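Local structure of clan CA, family C40, NlpC/P60 superfamily cysteine peptidase (Trichomonas vaginalis, 6BIO) at residues 55-58 / 64-67; 115-120 / 124-129. The protein is probably a cysteine peptidase of the NlpC/P60 (C40) family that hydrolyses bacterial peptidoglycan, a class of enzyme this protozoan acquired laterally. All coordinates share one frame; numbering follows the deposited sequence.

Contact 1 of 2, residues 55-58 / 64-67; sequences HILG and AHVR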
ATOM      1  N   HIS A  55      -5.012   7.173  -2.130  1.00  5.29           N
ATOM      2  CA  HIS A  55      -6.308   7.786  -2.158  1.00  5.32           C
ATOM      3  C   HIS A  55      -6.129   9.298  -2.108  1.00  5.68           C
ATOM      4  O   HIS A  55      -5.205   9.812  -1.470  1.00  6.80           O
ATOM      5  CB  HIS A  55      -7.162   7.417  -0.943  1.00  6.31           C
ATOM      6  CG  HIS A  55      -7.244   5.946  -0.657  1.00  6.17           C
ATOM      7  ND1 HIS A  55      -8.301   5.136  -1.029  1.00  6.27           N
ATOM      8  CD2 HIS A  55      -6.385   5.153   0.011  1.00  5.62           C
ATOM      9  CE1 HIS A  55      -8.060   3.901  -0.628  1.00  6.23           C
ATOM     10  NE2 HIS A  55      -6.920   3.890   0.035  1.00  6.12           N
ATOM     11  N   ILE A  56      -7.017  10.016  -2.777  1.00  6.43           N
ATOM     12  CA  ILE A  56      -7.012  11.482  -2.794  1.00  6.90           C
ATOM     13  C   ILE A  56      -8.180  11.963  -1.966  1.00  7.15           C
ATOM     14  O   ILE A  56      -9.328  11.687  -2.309  1.00  7.40           O
ATOM     15  CB  ILE A  56      -7.049  12.052  -4.223  1.00  7.34           C
ATOM     16  CG1 ILE A  56      -5.885  11.505  -5.056  1.00  7.09           C
ATOM     17  CG2 ILE A  56      -7.100  13.548  -4.176  1.00  8.74           C
ATOM     18  CD1 ILE A  56      -6.061  11.786  -6.523  1.00  7.77           C
ATOM     19  N   LEU A  57      -7.885  12.684  -0.888  1.00  8.38           N
ATOM     20  CA  LEU A  57      -8.874  13.255   0.015  1.00  8.85           C
ATOM     21  C   LEU A  57      -9.380  14.607  -0.457  1.00  9.32           C
ATOM     22  O   LEU A  57     -10.491  14.998  -0.097  1.00 11.06           O
ATOM     23  CB  LEU A  57      -8.277  13.399   1.417  1.00 10.18           C
ATOM     24  CG  LEU A  57      -8.060  12.115   2.201  1.00 12.65           C
ATOM     25  CD1 LEU A  57      -6.945  12.293   3.252  1.00 13.80           C
ATOM     26  CD2 LEU A  57      -9.350  11.749   2.866  1.00 13.49           C
ATOM     27  N   GLY A  58      -8.605  15.313  -1.267  1.00  9.39           N
ATOM     28  CA  GLY A  58      -8.999  16.615  -1.757  1.00 10.49           C
ATOM     29  C   GLY A  58      -7.786  17.391  -2.205  1.00 10.03           C
ATOM     30  O   GLY A  58      -6.674  16.870  -2.212  1.00  9.44           O
ATOM     31  N   ALA A  64      -2.364  18.239  -3.409  1.00  9.02           N
ATOM     32  CA  ALA A  64      -3.284  17.136  -3.207  1.00  8.24           C
ATOM     33  C   ALA A  64      -3.046  16.552  -1.817  1.00  7.99           C
ATOM     34  O   ALA A  64      -1.892  16.322  -1.425  1.00  8.05           O
ATOM     35  CB  ALA A  64      -3.052  16.032  -4.239  1.00  8.47           C
ATOM     36  N   HIS A  65      -4.132  16.329  -1.079  1.00  8.00           N
ATOM     37  CA  HIS A  65      -4.108  15.639   0.192  1.00  8.16           C
ATOM     38  C   HIS A  65      -4.299  14.164  -0.116  1.00  7.71           C
ATOM     39  O   HIS A  65      -5.352  13.776  -0.638  1.00  7.54           O
ATOM     40  CB  HIS A  65      -5.242  16.146   1.061  1.00  9.06           C
ATOM     41  CG  HIS A  65      -5.135  15.726   2.480  1.00 10.22           C
ATOM     42  ND1 HIS A  65      -6.137  15.984   3.397  1.00 11.29           N
ATOM     43  CD2 HIS A  65      -4.145  15.095   3.164  1.00 10.84           C
ATOM     44  CE1 HIS A  65      -5.761  15.521   4.579  1.00 12.11           C
ATOM     45  NE2 HIS A  65      -4.561  14.986   4.469  1.00 11.87           N
ATOM     46  N   VAL A  66      -3.280  13.346   0.154  1.00  6.82           N
ATOM     47  CA  VAL A  66      -3.276  11.943  -0.243  1.00  6.00           C
ATOM     48  C   VAL A  66      -3.148  11.059   0.988  1.00  6.18           C
ATOM     49  O   VAL A  66      -2.659  11.472   2.037  1.00  6.88           O
ATOM     50  CB  VAL A  66      -2.195  11.624  -1.319  1.00  6.34           C
ATOM     51  CG1 VAL A  66      -2.383  12.540  -2.544  1.00  7.78           C
ATOM     52  CG2 VAL A  66      -0.783  11.797  -0.754  1.00  6.78           C
ATOM     53  N   ARG A  67      -3.537   9.804   0.803  1.00  6.23           N
ATOM     54  CA  ARG A  67      -3.578   8.859   1.896  1.00  6.01           C
ATOM     55  C   ARG A  67      -3.137   7.496   1.416  1.00  5.51           C
ATOM     56  O   ARG A  67      -3.561   7.034   0.341  1.00  5.97           O
ATOM     57  CB  ARG A  67      -4.984   8.762   2.462  1.00  6.66           C
ATOM     58  CG  ARG A  67      -5.150   7.763   3.629  1.00  7.10           C
ATOM     59  CD  ARG A  67      -6.588   7.755   4.096  1.00  7.00           C
ATOM     60  NE  ARG A  67      -7.511   7.129   3.181  1.00  7.07           N
ATOM     61  CZ  ARG A  67      -7.736   5.811   3.136  1.00  6.46           C
ATOM     62  NH1 ARG A  67      -6.997   4.966   3.830  1.00  7.19           N
ATOM     63  NH2 ARG A  67      -8.719   5.342   2.386  1.00  7.42           N
TER

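Contact 2 of 2, residues 115-120 / 124-129; sequences VTILDF and GFYRIN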
ATOM      1  N   VAL A 115     -19.629  -0.899 -14.500  1.00 11.57           N
ATOM      2  CA  VAL A 115     -19.489   0.151 -13.495  1.00 10.33           C
ATOM      3  C   VAL A 115     -18.069   0.708 -13.548  1.00  9.68           C
ATOM      4  O   VAL A 115     -17.155   0.119 -14.150  1.00 11.15           O
ATOM      5  CB  VAL A 115     -19.815  -0.367 -12.069  1.00 10.83           C
ATOM      6  CG1 VAL A 115     -21.201  -1.072 -12.019  1.00 11.09           C
ATOM      7  CG2 VAL A 115     -18.703  -1.305 -11.544  1.00 11.47           C
ATOM      8  N   THR A 116     -17.874   1.850 -12.904  1.00  9.29           N
ATOM      9  CA  THR A 116     -16.544   2.439 -12.829  1.00  9.65           C
ATOM     10  C   THR A 116     -16.151   2.605 -11.368  1.00  8.13           C
ATOM     11  O   THR A 116     -16.865   3.266 -10.608  1.00  8.55           O
ATOM     12  CB  THR A 116     -16.532   3.800 -13.530  1.00 11.97           C
ATOM     13  OG1 THR A 116     -16.938   3.652 -14.896  1.00 14.44           O
ATOM     14  CG2 THR A 116     -15.148   4.435 -13.470  1.00 13.22           C
ATOM     15  N   ILE A 117     -14.999   2.043 -10.990  1.00  7.62           N
ATOM     16  CA  ILE A 117     -14.461   2.220  -9.647  1.00  7.22           C
ATOM     17  C   ILE A 117     -13.846   3.601  -9.520  1.00  6.50           C
ATOM     18  O   ILE A 117     -12.955   3.979 -10.294  1.00  7.99           O
ATOM     19  CB  ILE A 117     -13.440   1.111  -9.319  1.00  7.77           C
ATOM     20  CG1 ILE A 117     -14.129  -0.253  -9.202  1.00  9.29           C
ATOM     21  CG2 ILE A 117     -12.598   1.485  -8.071  1.00  8.27           C
ATOM     22  CD1 ILE A 117     -13.207  -1.440  -9.196  1.00 10.54           C
ATOM     23  N   LEU A 118     -14.240   4.305  -8.449  1.00  6.09           N
ATOM     24  CA  LEU A 118     -13.752   5.624  -8.082  1.00  6.78           C
ATOM     25  C   LEU A 118     -12.879   5.609  -6.846  1.00  6.49           C
ATOM     26  O   LEU A 118     -12.063   6.537  -6.674  1.00  6.90           O
ATOM     27  CB  LEU A 118     -14.924   6.585  -7.821  1.00  7.70           C
ATOM     28  CG  LEU A 118     -15.920   6.709  -8.992  1.00  9.59           C
ATOM     29  CD1 LEU A 118     -17.037   7.674  -8.608  1.00 10.72           C
ATOM     30  CD2 LEU A 118     -15.297   7.158 -10.250  1.00 10.68           C
ATOM     31  N   ASP A 119     -13.053   4.626  -5.959  1.00  6.21           N
ATOM     32  CA  ASP A 119     -12.231   4.487  -4.755  1.00  6.03           C
ATOM     33  C   ASP A 119     -12.284   3.022  -4.370  1.00  6.19           C
ATOM     34  O   ASP A 119     -13.205   2.291  -4.764  1.00  6.04           O
ATOM     35  CB  ASP A 119     -12.727   5.398  -3.610  1.00  5.81           C
ATOM     36  CG  ASP A 119     -11.765   5.485  -2.473  1.00  6.24           C
ATOM     37  OD1 ASP A 119     -10.546   5.183  -2.618  1.00  6.91           O
ATOM     38  OD2 ASP A 119     -12.191   5.927  -1.379  1.00  6.26           O
ATOM     39  N   PHE A 120     -11.265   2.594  -3.632  1.00  5.91           N
ATOM     40  CA  PHE A 120     -11.086   1.196  -3.290  1.00  6.30           C
ATOM     41  C   PHE A 120     -10.769   1.047  -1.814  1.00  6.24           C
ATOM     42  O   PHE A 120     -10.343   1.977  -1.155  1.00  5.91           O
ATOM     43  CB  PHE A 120      -9.978   0.545  -4.131  1.00  7.26           C
ATOM     44  CG  PHE A 120      -8.612   1.086  -3.787  1.00  7.25           C
ATOM     45  CD1 PHE A 120      -8.208   2.337  -4.232  1.00  7.25           C
ATOM     46  CD2 PHE A 120      -7.732   0.383  -2.982  1.00  7.54           C
ATOM     47  CE1 PHE A 120      -7.017   2.876  -3.882  1.00  8.02           C
ATOM     48  CE2 PHE A 120      -6.496   0.933  -2.613  1.00  8.29           C
ATOM     49  CZ  PHE A 120      -6.146   2.166  -3.070  1.00  8.13           C
ATOM     50  N   GLY A 124     -14.496  -2.526   3.152  1.00  7.93           N
ATOM     51  CA  GLY A 124     -15.251  -3.656   2.625  1.00  8.63           C
ATOM     52  C   GLY A 124     -16.065  -3.336   1.393  1.00  8.60           C
ATOM     53  O   GLY A 124     -16.756  -4.233   0.889  1.00 10.89           O
ATOM     54  N   PHE A 125     -15.905  -2.130   0.834  1.00  7.64           N
ATOM     55  CA  PHE A 125     -16.663  -1.633  -0.305  1.00  6.84           C
ATOM     56  C   PHE A 125     -15.722  -0.975  -1.309  1.00  7.27           C
ATOM     57  O   PHE A 125     -14.657  -0.492  -0.938  1.00  8.04           O
ATOM     58  CB  PHE A 125     -17.699  -0.569   0.106  1.00  7.23           C
ATOM     59  CG  PHE A 125     -18.793  -1.066   1.035  1.00  7.69           C
ATOM     60  CD1 PHE A 125     -18.554  -1.255   2.393  1.00  8.84           C
ATOM     61  CD2 PHE A 125     -20.105  -1.212   0.567  1.00  8.39           C
ATOM     62  CE1 PHE A 125     -19.585  -1.660   3.229  1.00  8.98           C
ATOM     63  CE2 PHE A 125     -21.121  -1.627   1.399  1.00  9.29           C
ATOM     64  CZ  PHE A 125     -20.855  -1.844   2.741  1.00  9.61           C
ATOM     65  N   TYR A 126     -16.137  -0.901  -2.584  1.00  7.05           N
ATOM     66  CA  TYR A 126     -15.618   0.071  -3.542  1.00  6.68           C
ATOM     67  C   TYR A 126     -16.591   1.237  -3.587  1.00  6.62           C
ATOM     68  O   TYR A 126     -17.803   1.058  -3.385  1.00  7.97           O
ATOM     69  CB  TYR A 126     -15.511  -0.507  -4.966  1.00  7.34           C
ATOM     70  CG  TYR A 126     -14.449  -1.569  -5.164  1.00  7.12           C
ATOM     71  CD1 TYR A 126     -13.125  -1.219  -5.421  1.00  7.75           C
ATOM     72  CD2 TYR A 126     -14.759  -2.919  -5.074  1.00  7.97           C
ATOM     73  CE1 TYR A 126     -12.164  -2.158  -5.596  1.00  7.91           C
ATOM     74  CE2 TYR A 126     -13.784  -3.883  -5.276  1.00  9.39           C
ATOM     75  CZ  TYR A 126     -12.494  -3.493  -5.538  1.00  9.45           C
ATOM     76  OH  TYR A 126     -11.478  -4.380  -5.717  1.00 12.25           O
ATOM     77  N   ARG A 127     -16.100   2.398  -3.981  1.00  5.61           N
ATOM     78  CA  ARG A 127     -16.983   3.475  -4.381  1.00  6.41           C
ATOM     79  C   ARG A 127     -17.030   3.455  -5.892  1.00  6.64           C
ATOM     80  O   ARG A 127     -15.987   3.381  -6.535  1.00  7.06           O
ATOM     81  CB  ARG A 127     -16.521   4.835  -3.871  1.00  5.96           C
ATOM     82  CG  ARG A 127     -17.623   5.895  -4.004  1.00  6.95           C
ATOM     83  CD  ARG A 127     -17.294   7.227  -3.304  1.00  6.73           C
ATOM     84  NE  ARG A 127     -16.172   7.909  -3.903  1.00  6.80           N
ATOM     85  CZ  ARG A 127     -16.270   8.807  -4.881  1.00  7.40           C
ATOM     86  NH1 ARG A 127     -15.172   9.361  -5.371  1.00  8.34           N
ATOM     87  NH2 ARG A 127     -17.457   9.127  -5.389  1.00  9.26           N
ATOM     88  N   ILE A 128     -18.254   3.494  -6.452  1.00  6.31           N
ATOM     89  CA  ILE A 128     -18.439   3.322  -7.889  1.00  6.89           C
ATOM     90  C   ILE A 128     -19.418   4.338  -8.445  1.00  7.24           C
ATOM     91  O   ILE A 128     -20.190   4.972  -7.721  1.00  7.15           O
ATOM     92  CB  ILE A 128     -18.901   1.901  -8.311  1.00  7.56           C
ATOM     93  CG1 ILE A 128     -20.305   1.588  -7.763  1.00  8.50           C
ATOM     94  CG2 ILE A 128     -17.917   0.841  -7.896  1.00  7.92           C
ATOM     95  CD1 ILE A 128     -21.015   0.464  -8.462  1.00  9.10           C
ATOM     96  N   ASN A 129     -19.369   4.449  -9.766  1.00  8.04           N
ATOM     97  CA  ASN A 129     -20.388   5.106 -10.583  1.00  8.71           C
ATOM     98  C   ASN A 129     -21.024   4.045 -11.472  1.00  9.48           C
ATOM     99  O   ASN A 129     -20.326   3.399 -12.265  1.00 10.14           O
ATOM    100  CB  ASN A 129     -19.731   6.181 -11.452  1.00 10.34           C
ATOM    101  CG  ASN A 129     -20.711   6.902 -12.345  1.00 13.03           C
ATOM    102  OD1 ASN A 129     -21.591   6.302 -12.971  1.00 13.65           O
ATOM    103  ND2 ASN A 129     -20.542   8.191 -12.448  1.00 14.96           N
TER
HETATM  104  O   HOH W   1     -19.726   4.232 -14.863  1.00 25.67           O
HETATM  105  O   HOH W   2     -14.667   7.265  -1.522  1.00  7.21           O

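Contact 1 of 2, residues 55-58 / 64-67
R67 lays its guanidinium flat on the imidazole of H55, the planes 12° apart and the centres 3.7 Å from each other. NH2 does the touching: it sits over the middle of the ring and is 3.3 Å from H55 NE2, with an angle too poor for a hydrogen bond. The arginine chain leaves anti to the backbone N and bends at chi3 (72°), which folds its end over the ring. Polar partners elsewhere fix both groups: H55 NE2 bonds D194, and R67 NE bonds Q18. Backbone bonds pair the same residues, H55 N to R67 O at 2.9 Å and R67 N to H55 O at 2.8 Å. Further along, L57 CD1 lies over the face of the H65 ring in a CH-pi contact, 3.7 Å from its centroid. A beta bulge slips the register here. L57 N bonds H65 O at 2.8 Å, while H65 N bonds G58 O at 2.8 Å. The backbone of G58 is turned so that a CB would press against the carbonyl O of L57, which suits glycine. The contact is part of the antiparallel hairpin of strands 53-60 and 63-68. Strand 19-23 flanks it beside 53-60 and strand 71-76 beside 63-68, while I56 and V66 pack on L80 of strand 80-88.

Contact 2 of 2, residues 115-120 / 124-129
R127 O accepts two backbone bonds, from L118 N at 2.8 Å and from D119 N at 3.2 Å. Both donors come from the same face of the carbonyl plane. L118 and D119 thus face one residue, which makes a classic beta bulge in strand 114-122. The pairing closes with R127 N on D119 O at 3.0 Å, the donor standing above the carbonyl plane. The R127 side chain lies on the same face of the sheet as D119. Its chain bends at chi3 (65°), and the guanidinium turns one face to L118, whose CD1 is 3.6 Å from R127 NH2. NH1 bonds the carbonyl of Q18. A water takes a weak bond from R127 NE and donates to D119 OD2, which also bonds Y15, so the opposite charges are bridged rather than in direct contact. On the other side of the sheet, I117 CD1 lies over the Y126 ring, 4.0 Å from its centroid and 22° off the normal. D119 O meets the edge of that ring. I117 CG1 and I128 CG2 extend this apolar layer, 4.2 Å apart, and V115 CG1 meets I128 CD1. A second water joins T116 OG1 to N129 O. The hairpin of strands 114-122 and 125-130 belongs to the bacterial SH3 region. Strand 80-88 borders it beside 114-122, and strand 133-138 beside 125-130.

Contacts 1 and 2 are two bulged antiparallel hairpins of the same sheet, met in series along the chain, with centres about 16 Å apart. Strands 19-23 and 80-88 lie between them in the sheet order. They nevertheless touch directly. H55 ND1 of contact 1 is 2.8 Å from D119 OD1 of contact 2, a probable hydrogen bond, and H55 CE1 packs 3.0 Å from F120 O. The F120 ring also stacks with the H55 ring. H55 therefore joins R67, D119 and F120 at one junction. Q18 and Y15 touch both contacts there. Through D194, which follows helix 182-191 in the NlpC/P60 range, H55 also ties this junction to the peptidase region.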